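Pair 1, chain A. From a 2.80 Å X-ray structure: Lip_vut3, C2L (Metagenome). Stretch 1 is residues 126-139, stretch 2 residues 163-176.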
# COMPACT_ATOMS: atom_id res chain seq x y z
N ASP A 126 -7.98 15.37 36.10
CA ASP A 126 -8.89 14.79 35.11
C ASP A 126 -8.98 13.28 35.33
O ASP A 126 -8.13 12.52 34.86
CB ASP A 126 -8.43 15.12 33.69
CG ASP A 126 -6.94 14.93 33.50
OD1 ASP A 126 -6.24 14.63 34.50
OD2 ASP A 126 -6.46 15.08 32.36
N THR A 127 -10.00 12.86 36.07
CA THR A 127 -10.35 11.45 36.19
C THR A 127 -11.51 11.08 35.29
O THR A 127 -12.04 9.97 35.39
CB THR A 127 -10.68 11.11 37.64
OG1 THR A 127 -11.11 12.29 38.33
CG2 THR A 127 -9.46 10.52 38.35
N ARG A 128 -11.92 11.98 34.39
CA ARG A 128 -13.03 11.75 33.48
C ARG A 128 -12.60 11.01 32.21
O ARG A 128 -13.44 10.81 31.33
CB ARG A 128 -13.67 13.09 33.10
CG ARG A 128 -15.19 13.09 33.10
CD ARG A 128 -15.73 14.49 32.93
NE ARG A 128 -17.18 14.52 32.82
CZ ARG A 128 -18.01 14.71 33.84
NH1 ARG A 128 -17.53 14.91 35.06
NH2 ARG A 128 -19.32 14.72 33.64
N TYR A 129 -11.34 10.62 32.11
CA TYR A 129 -10.86 9.89 30.95
C TYR A 129 -11.46 8.48 30.91
O TYR A 129 -12.04 7.99 31.88
CB TYR A 129 -9.33 9.81 30.95
CG TYR A 129 -8.69 9.01 32.07
CD1 TYR A 129 -9.22 9.01 33.36
CD2 TYR A 129 -7.54 8.26 31.85
CE1 TYR A 129 -8.63 8.28 34.38
CE2 TYR A 129 -6.94 7.53 32.86
CZ TYR A 129 -7.50 7.55 34.12
OH TYR A 129 -6.91 6.82 35.14
N LEU A 130 -11.32 7.84 29.75
CA LEU A 130 -11.92 6.54 29.49
C LEU A 130 -10.95 5.69 28.69
O LEU A 130 -10.42 6.15 27.67
CB LEU A 130 -13.24 6.69 28.74
CG LEU A 130 -14.41 5.85 29.24
CD1 LEU A 130 -14.84 6.31 30.63
CD2 LEU A 130 -15.57 5.94 28.26
N VAL A 131 -10.72 4.46 29.14
CA VAL A 131 -9.81 3.54 28.48
C VAL A 131 -10.55 2.24 28.22
O VAL A 131 -11.08 1.62 29.16
CB VAL A 131 -8.54 3.27 29.31
CG1 VAL A 131 -7.67 2.23 28.62
CG2 VAL A 131 -7.76 4.56 29.52
N ARG A 132 -10.59 1.82 26.96
CA ARG A 132 -11.19 0.55 26.56
C ARG A 132 -10.13 -0.25 25.82
O ARG A 132 -9.81 0.04 24.66
CB ARG A 132 -12.42 0.77 25.67
CG ARG A 132 -13.73 0.97 26.42
CD ARG A 132 -13.87 2.37 26.99
NE ARG A 132 -15.18 2.58 27.60
CZ ARG A 132 -15.43 2.46 28.90
NH1 ARG A 132 -14.45 2.13 29.74
NH2 ARG A 132 -16.65 2.67 29.37
N LEU A 133 -9.58 -1.26 26.48
CA LEU A 133 -8.59 -2.14 25.88
C LEU A 133 -9.24 -3.47 25.52
O LEU A 133 -10.00 -4.03 26.32
CB LEU A 133 -7.40 -2.36 26.81
CG LEU A 133 -7.67 -2.84 28.24
CD1 LEU A 133 -7.48 -4.34 28.34
CD2 LEU A 133 -6.77 -2.11 29.22
N LEU A 134 -8.95 -3.96 24.32
CA LEU A 134 -9.59 -5.15 23.78
C LEU A 134 -8.70 -6.37 23.98
O LEU A 134 -7.49 -6.30 23.75
CB LEU A 134 -9.91 -4.98 22.30
CG LEU A 134 -10.70 -3.73 21.91
CD1 LEU A 134 -9.78 -2.57 21.56
CD2 LEU A 134 -11.64 -4.04 20.76
N ASN A 135 -9.30 -7.47 24.41
CA ASN A 135 -8.53 -8.69 24.60
C ASN A 135 -8.32 -9.39 23.25
O ASN A 135 -8.69 -8.88 22.19
CB ASN A 135 -9.21 -9.61 25.61
CG ASN A 135 -10.62 -10.03 25.21
OD1 ASN A 135 -10.98 -10.02 24.04
ND2 ASN A 135 -11.41 -10.42 26.20
N LEU A 136 -7.73 -10.57 23.30
CA LEU A 136 -7.38 -11.31 22.09
C LEU A 136 -8.48 -12.31 21.74
O LEU A 136 -9.04 -12.97 22.62
CB LEU A 136 -6.05 -12.04 22.27
CG LEU A 136 -4.83 -11.16 22.55
CD1 LEU A 136 -3.59 -12.02 22.76
CD2 LEU A 136 -4.61 -10.16 21.42
N TYR A 137 -8.78 -12.40 20.45
CA TYR A 137 -9.64 -13.45 19.93
C TYR A 137 -8.78 -14.61 19.42
O TYR A 137 -7.59 -14.46 19.14
CB TYR A 137 -10.54 -12.92 18.82
CG TYR A 137 -9.80 -12.32 17.64
CD1 TYR A 137 -9.37 -13.12 16.58
CD2 TYR A 137 -9.53 -10.96 17.58
CE1 TYR A 137 -8.70 -12.58 15.51
CE2 TYR A 137 -8.85 -10.41 16.51
CZ TYR A 137 -8.44 -11.23 15.47
OH TYR A 137 -7.77 -10.69 14.40
N ASN A 138 -9.41 -15.78 19.28
CA ASN A 138 -8.71 -16.95 18.80
C ASN A 138 -9.02 -17.16 17.33
O ASN A 138 -10.11 -17.66 17.00
CB ASN A 138 -9.10 -18.19 19.62
CG ASN A 138 -8.37 -19.44 19.15
OD1 ASN A 138 -7.30 -19.37 18.56
ND2 ASN A 138 -8.97 -20.60 19.42
N PRO A 139 -8.12 -16.81 16.41
CA PRO A 139 -8.41 -17.01 14.98
C PRO A 139 -8.34 -18.46 14.54
O PRO A 139 -8.79 -18.77 13.43
CB PRO A 139 -7.35 -16.16 14.28
CG PRO A 139 -6.20 -16.17 15.23
CD PRO A 139 -6.79 -16.21 16.62
N ALA A 163 -14.04 -0.68 36.25
CA ALA A 163 -15.21 -0.10 35.60
C ALA A 163 -15.76 1.07 36.41
O ALA A 163 -15.63 1.10 37.64
CB ALA A 163 -16.29 -1.17 35.42
N PRO A 164 -16.38 2.05 35.74
CA PRO A 164 -16.56 2.13 34.29
C PRO A 164 -15.44 2.88 33.57
O PRO A 164 -15.44 2.93 32.34
CB PRO A 164 -17.88 2.88 34.15
CG PRO A 164 -17.88 3.81 35.31
CD PRO A 164 -17.16 3.10 36.43
N GLN A 165 -14.50 3.44 34.33
CA GLN A 165 -13.40 4.18 33.72
C GLN A 165 -12.56 3.28 32.82
O GLN A 165 -12.31 3.61 31.66
CB GLN A 165 -12.52 4.82 34.81
CG GLN A 165 -13.14 6.03 35.49
CD GLN A 165 -13.77 5.70 36.84
OE1 GLN A 165 -14.28 4.60 37.04
NE2 GLN A 165 -13.72 6.65 37.76
N ILE A 166 -12.13 2.14 33.34
CA ILE A 166 -11.31 1.18 32.60
C ILE A 166 -12.13 -0.08 32.38
O ILE A 166 -12.64 -0.67 33.35
CB ILE A 166 -10.00 0.86 33.34
CG1 ILE A 166 -9.40 2.14 33.94
CG2 ILE A 166 -9.01 0.19 32.40
CD1 ILE A 166 -8.99 3.17 32.92
N LYS A 167 -12.25 -0.50 31.13
CA LYS A 167 -13.00 -1.70 30.78
C LYS A 167 -12.20 -2.54 29.81
O LYS A 167 -11.50 -2.02 28.93
CB LYS A 167 -14.37 -1.36 30.16
CG LYS A 167 -15.43 -0.94 31.17
CD LYS A 167 -16.83 -1.13 30.61
CE LYS A 167 -17.89 -0.91 31.68
NZ LYS A 167 -19.24 -1.29 31.19
N VAL A 168 -12.30 -3.86 29.97
CA VAL A 168 -11.66 -4.82 29.08
C VAL A 168 -12.73 -5.37 28.15
O VAL A 168 -13.69 -6.01 28.60
CB VAL A 168 -10.96 -5.94 29.86
CG1 VAL A 168 -10.25 -6.89 28.91
CG2 VAL A 168 -9.99 -5.36 30.87
N ILE A 169 -12.57 -5.13 26.85
CA ILE A 169 -13.58 -5.51 25.87
C ILE A 169 -13.39 -6.98 25.50
O ILE A 169 -12.28 -7.40 25.15
CB ILE A 169 -13.51 -4.60 24.64
CG1 ILE A 169 -13.63 -3.14 25.06
CG2 ILE A 169 -14.60 -4.96 23.64
CD1 ILE A 169 -14.91 -2.81 25.80
N ASP A 170 -14.47 -7.75 25.57
CA ASP A 170 -14.42 -9.19 25.33
C ASP A 170 -14.47 -9.44 23.82
O ASP A 170 -15.49 -9.83 23.25
CB ASP A 170 -15.55 -9.90 26.06
CG ASP A 170 -15.32 -11.39 26.18
OD1 ASP A 170 -14.29 -11.89 25.67
OD2 ASP A 170 -16.17 -12.08 26.80
N THR A 171 -13.34 -9.19 23.16
CA THR A 171 -13.23 -9.47 21.74
C THR A 171 -13.35 -10.96 21.46
O THR A 171 -13.81 -11.36 20.38
CB THR A 171 -11.91 -8.94 21.18
OG1 THR A 171 -11.45 -7.84 21.97
CG2 THR A 171 -12.09 -8.48 19.74
N TYR A 172 -12.93 -11.79 22.41
CA TYR A 172 -12.99 -13.24 22.23
C TYR A 172 -14.43 -13.71 22.05
O TYR A 172 -14.72 -14.51 21.15
CB TYR A 172 -12.33 -13.93 23.43
CG TYR A 172 -12.39 -15.44 23.41
CD1 TYR A 172 -11.39 -16.19 22.81
CD2 TYR A 172 -13.45 -16.12 24.01
CE1 TYR A 172 -11.44 -17.57 22.80
CE2 TYR A 172 -13.51 -17.50 24.00
CZ TYR A 172 -12.50 -18.22 23.40
OH TYR A 172 -12.56 -19.60 23.39
N ALA A 173 -15.34 -13.22 22.89
CA ALA A 173 -16.74 -13.62 22.77
C ALA A 173 -17.37 -13.12 21.48
O ALA A 173 -18.30 -13.75 20.96
CB ALA A 173 -17.53 -13.11 23.98
N VAL A 174 -16.89 -11.99 20.95
CA VAL A 174 -17.42 -11.47 19.70
C VAL A 174 -17.10 -12.42 18.55
O VAL A 174 -17.96 -12.71 17.70
CB VAL A 174 -16.88 -10.06 19.43
CG1 VAL A 174 -17.16 -9.63 18.00
CG2 VAL A 174 -17.48 -9.06 20.41
N PHE A 175 -15.87 -12.93 18.51
CA PHE A 175 -15.40 -13.72 17.38
C PHE A 175 -15.66 -15.21 17.52
O PHE A 175 -15.60 -15.92 16.51
CB PHE A 175 -13.90 -13.49 17.18
CG PHE A 175 -13.57 -12.23 16.44
CD1 PHE A 175 -13.11 -12.29 15.13
CD2 PHE A 175 -13.72 -11.00 17.04
CE1 PHE A 175 -12.80 -11.13 14.44
CE2 PHE A 175 -13.42 -9.83 16.36
CZ PHE A 175 -12.96 -9.90 15.06
N LYS A 176 -15.93 -15.71 18.72
CA LYS A 176 -16.06 -17.15 18.92
C LYS A 176 -17.28 -17.68 18.18
O LYS A 176 -18.40 -17.22 18.41
CB LYS A 176 -16.13 -17.50 20.40
CG LYS A 176 -16.00 -19.00 20.67
CD LYS A 176 -15.94 -19.30 22.16
CE LYS A 176 -15.60 -20.77 22.41
NZ LYS A 176 -15.55 -21.09 23.86
O HOH W 1 -12.60 -15.50 19.69

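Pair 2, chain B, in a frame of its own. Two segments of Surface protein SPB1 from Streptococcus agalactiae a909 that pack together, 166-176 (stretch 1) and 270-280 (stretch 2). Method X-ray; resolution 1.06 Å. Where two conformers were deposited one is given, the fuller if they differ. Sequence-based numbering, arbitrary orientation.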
# COMPACT_ATOMS: atom_id res chain seq x y z
N VAL B 166 -2.24 -3.91 2.26
CA VAL B 166 -1.47 -2.68 2.13
C VAL B 166 -2.01 -1.66 3.13
O VAL B 166 -3.20 -1.66 3.46
CB VAL B 166 -1.49 -2.09 0.71
CG1 VAL B 166 -0.81 -3.03 -0.28
CG2 VAL B 166 -2.90 -1.70 0.31
N ARG B 167 -1.12 -0.83 3.66
CA ARG B 167 -1.48 0.07 4.75
C ARG B 167 -1.07 1.50 4.47
O ARG B 167 -0.02 1.75 3.87
CB ARG B 167 -0.78 -0.37 6.05
CG ARG B 167 -0.98 -1.77 6.49
CD ARG B 167 -2.16 -1.91 7.32
NE ARG B 167 -2.46 -3.27 7.73
CZ ARG B 167 -3.63 -3.58 8.24
NH1 ARG B 167 -4.54 -2.65 8.39
NH2 ARG B 167 -3.90 -4.82 8.56
N ASP B 168 -1.88 2.44 4.96
CA ASP B 168 -1.52 3.85 4.98
C ASP B 168 -2.10 4.50 6.23
O ASP B 168 -2.79 3.86 7.01
CB ASP B 168 -1.90 4.56 3.67
CG ASP B 168 -3.38 4.71 3.41
OD1 ASP B 168 -4.22 4.57 4.30
OD2 ASP B 168 -3.68 5.05 2.22
N GLY B 169 -1.74 5.77 6.44
CA GLY B 169 -2.11 6.50 7.63
C GLY B 169 -2.94 7.74 7.35
O GLY B 169 -3.12 8.17 6.21
N GLN B 170 -3.46 8.29 8.44
CA GLN B 170 -4.32 9.46 8.39
C GLN B 170 -3.99 10.42 9.52
O GLN B 170 -3.78 9.97 10.66
CB GLN B 170 -5.77 9.02 8.50
CG GLN B 170 -6.80 10.14 8.55
CD GLN B 170 -8.16 9.57 8.66
OE1 GLN B 170 -8.65 9.31 9.77
NE2 GLN B 170 -8.78 9.32 7.53
N ILE B 171 -3.97 11.71 9.20
CA ILE B 171 -3.79 12.76 10.19
C ILE B 171 -5.08 13.58 10.24
O ILE B 171 -5.51 14.15 9.23
CB ILE B 171 -2.61 13.68 9.83
CG1 ILE B 171 -1.30 12.89 9.71
CG2 ILE B 171 -2.48 14.81 10.85
CD1 ILE B 171 -0.11 13.70 9.20
N THR B 172 -5.69 13.64 11.41
CA THR B 172 -6.86 14.46 11.67
C THR B 172 -6.41 15.63 12.55
O THR B 172 -6.04 15.42 13.71
CB THR B 172 -7.97 13.67 12.34
OG1 THR B 172 -8.33 12.57 11.49
CG2 THR B 172 -9.21 14.53 12.60
N ILE B 173 -6.39 16.83 11.99
CA ILE B 173 -5.95 18.03 12.68
C ILE B 173 -7.14 18.71 13.31
O ILE B 173 -8.13 18.96 12.62
CB ILE B 173 -5.29 19.01 11.69
CG1 ILE B 173 -4.14 18.37 10.91
CG2 ILE B 173 -4.79 20.26 12.42
CD1 ILE B 173 -3.75 19.16 9.63
N LYS B 174 -7.05 19.03 14.59
CA LYS B 174 -8.06 19.85 15.26
C LYS B 174 -7.44 21.16 15.68
O LYS B 174 -6.46 21.20 16.39
CB LYS B 174 -8.65 19.18 16.49
CG LYS B 174 -9.77 20.04 17.12
CD LYS B 174 -10.56 19.34 18.21
CE LYS B 174 -9.70 19.02 19.42
NZ LYS B 174 -10.39 18.16 20.43
N LYS B 175 -8.05 22.24 15.23
CA LYS B 175 -7.57 23.58 15.52
C LYS B 175 -8.43 24.18 16.63
O LYS B 175 -9.66 24.19 16.50
CB LYS B 175 -7.72 24.43 14.27
CG LYS B 175 -7.14 25.79 14.37
CD LYS B 175 -5.66 25.58 14.59
CE LYS B 175 -4.89 26.82 14.72
NZ LYS B 175 -5.27 27.62 15.90
N ILE B 176 -7.79 24.66 17.69
CA ILE B 176 -8.49 25.25 18.81
C ILE B 176 -7.87 26.57 19.24
O ILE B 176 -6.75 26.91 18.89
CB ILE B 176 -8.54 24.28 20.03
CG1 ILE B 176 -7.15 24.10 20.67
CG2 ILE B 176 -9.21 22.96 19.66
CD1 ILE B 176 -7.20 23.37 21.99
N ASN B 270 -1.46 3.59 15.74
CA ASN B 270 -0.52 4.67 15.48
C ASN B 270 -0.55 5.18 14.03
O ASN B 270 0.16 6.14 13.71
CB ASN B 270 0.89 4.29 15.92
CG ASN B 270 1.46 3.15 15.16
OD1 ASN B 270 1.04 2.86 14.03
ND2 ASN B 270 2.43 2.48 15.75
N LEU B 271 -1.42 4.60 13.20
CA LEU B 271 -1.65 5.11 11.83
C LEU B 271 -2.89 6.01 11.73
O LEU B 271 -3.21 6.47 10.65
CB LEU B 271 -1.72 3.96 10.83
CG LEU B 271 -0.38 3.26 10.59
CD1 LEU B 271 -0.63 2.07 9.66
CD2 LEU B 271 0.65 4.22 10.00
N LEU B 272 -3.55 6.26 12.85
CA LEU B 272 -4.71 7.14 12.91
C LEU B 272 -4.43 8.16 14.01
O LEU B 272 -4.66 7.88 15.19
CB LEU B 272 -6.00 6.38 13.19
CG LEU B 272 -6.37 5.28 12.20
CD1 LEU B 272 -7.59 4.52 12.70
CD2 LEU B 272 -6.61 5.83 10.82
N VAL B 273 -3.92 9.33 13.64
CA VAL B 273 -3.45 10.28 14.64
C VAL B 273 -4.29 11.56 14.60
O VAL B 273 -4.90 11.91 13.58
CB VAL B 273 -1.93 10.58 14.52
CG1 VAL B 273 -1.11 9.31 14.64
CG2 VAL B 273 -1.58 11.30 13.26
N ASN B 274 -4.30 12.25 15.74
CA ASN B 274 -5.22 13.35 15.98
C ASN B 274 -4.53 14.52 16.67
O ASN B 274 -4.89 14.87 17.80
CB ASN B 274 -6.36 12.88 16.87
CG ASN B 274 -7.12 11.72 16.28
OD1 ASN B 274 -8.12 11.91 15.57
ND2 ASN B 274 -6.65 10.51 16.57
N PRO B 275 -3.57 15.17 16.01
CA PRO B 275 -2.93 16.34 16.63
C PRO B 275 -3.91 17.50 16.85
O PRO B 275 -4.78 17.75 16.00
CB PRO B 275 -1.87 16.73 15.59
CG PRO B 275 -2.42 16.23 14.29
CD PRO B 275 -3.04 14.91 14.67
N THR B 276 -3.74 18.21 17.96
CA THR B 276 -4.44 19.45 18.24
C THR B 276 -3.45 20.59 18.12
O THR B 276 -2.36 20.53 18.69
CB THR B 276 -5.03 19.42 19.67
OG1 THR B 276 -6.02 18.39 19.75
CG2 THR B 276 -5.68 20.73 20.03
N VAL B 277 -3.83 21.63 17.38
CA VAL B 277 -3.00 22.81 17.21
C VAL B 277 -3.71 23.97 17.90
O VAL B 277 -4.88 24.26 17.62
CB VAL B 277 -2.78 23.14 15.73
CG1 VAL B 277 -1.90 24.40 15.58
CG2 VAL B 277 -2.16 21.95 14.98
N GLU B 278 -3.00 24.63 18.81
CA GLU B 278 -3.54 25.75 19.56
C GLU B 278 -3.17 27.06 18.90
O GLU B 278 -2.06 27.27 18.41
CB GLU B 278 -3.03 25.74 21.00
CG GLU B 278 -3.46 24.50 21.76
CD GLU B 278 -3.23 24.61 23.25
OE1 GLU B 278 -2.72 25.66 23.70
OE2 GLU B 278 -3.57 23.65 23.98
N ASN B 279 -4.13 27.97 18.92
CA ASN B 279 -4.01 29.32 18.39
C ASN B 279 -4.18 30.32 19.51
O ASN B 279 -4.89 30.07 20.48
CB ASN B 279 -5.08 29.56 17.32
CG ASN B 279 -4.77 28.83 16.04
OD1 ASN B 279 -4.08 29.35 15.16
N ASN B 280 -3.55 31.48 19.31
CA ASN B 280 -3.49 32.54 20.27
C ASN B 280 -4.25 33.74 19.73
O ASN B 280 -3.94 34.24 18.64
CB ASN B 280 -2.02 32.92 20.56
CG ASN B 280 -1.15 31.73 20.86
OD1 ASN B 280 -0.06 31.56 20.28
ND2 ASN B 280 -1.61 30.87 21.77
O HOH W 2 -6.91 10.28 12.07

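Both pairs are built on two neighbouring parallel strands whose axes cross at -22° and approach to 4.6 Å in pair 1 and 4.7 Å in pair 2; 14 central residues superpose with an RMSD of 0.7 Å. The ladder starts alike. V131(A) N donates to Q165(A) O at 3.1 Å, and at the matching positions Q170(B) N donates to L271(B) O at 2.9 Å. The return bonds match too: K167(A) N to V131(A) O, 3.1 Å, and V273(B) N to Q170(B) O, 3.1 Å.

The same register accommodates different side chains. V131(A) pairs with I166(A), CB to CD1 3.6 Å; the equivalent Q170(B) and L272(B) meet through CB and CD2 at 4.0 Å, so a glutamine supplies its aliphatic base where pair 1 uses a valine. One position on, R132(A) folds back along the partner strand, its NH1 donating to P164(A) O at 2.9 Å while CD of K167(A) lies over one face of the guanidinium. Pair 2 fills this site with hydrocarbon alone: I171(B) CG1 lies 3.9 Å from V273(B) CG2.

At the next rung, I169(A) N donates to L133(A) O at 2.8 Å. Its counterpart P275(B) has no amide hydrogen, so T172(B) O receives no such bond; P275(B) CD sits 3.2 Å from that oxygen instead. The ladder resumes immediately, with K174(B) N donating to P275(B) O at 3.0 Å, just as N135(A) N donates to I169(A) O at 3.1 Å. The proline also packs, its CG 3.7 Å from I171(B) CG2. Water 2 lies 2.8 Å from T172(B) OG1 and 3.0 Å from both Q170(B) OE1 and V273(B) O, and has more acceptors in reach than protons to give, whereas L133(A), matching T172(B), makes an apolar contact, CD1 to V168(A) CG2 at 3.7 Å.

Beyond this the two designs part. Pair 1 turns into a helix, and N135(A) ties down its start: OD1 accepts from Y172(A) N at 3.1 Å, and ND2 donates to D170(A) OD1 at 3.3 Å. D170(A) in turn caps the helix through a weak bond from A173(A) N. Further along, the rings of Y137(A) and F175(A) stack face to face, planes 11° apart. Pair 2 keeps its strands running: V277(B) N donates to K174(B) O at 2.8 Å, and I176(B) N to V277(B) O at 2.9 Å. It then locks them covalently, with K175(B) NZ bonded to N279(B) CG at 1.3 Å, an isopeptide crosslink between the strands.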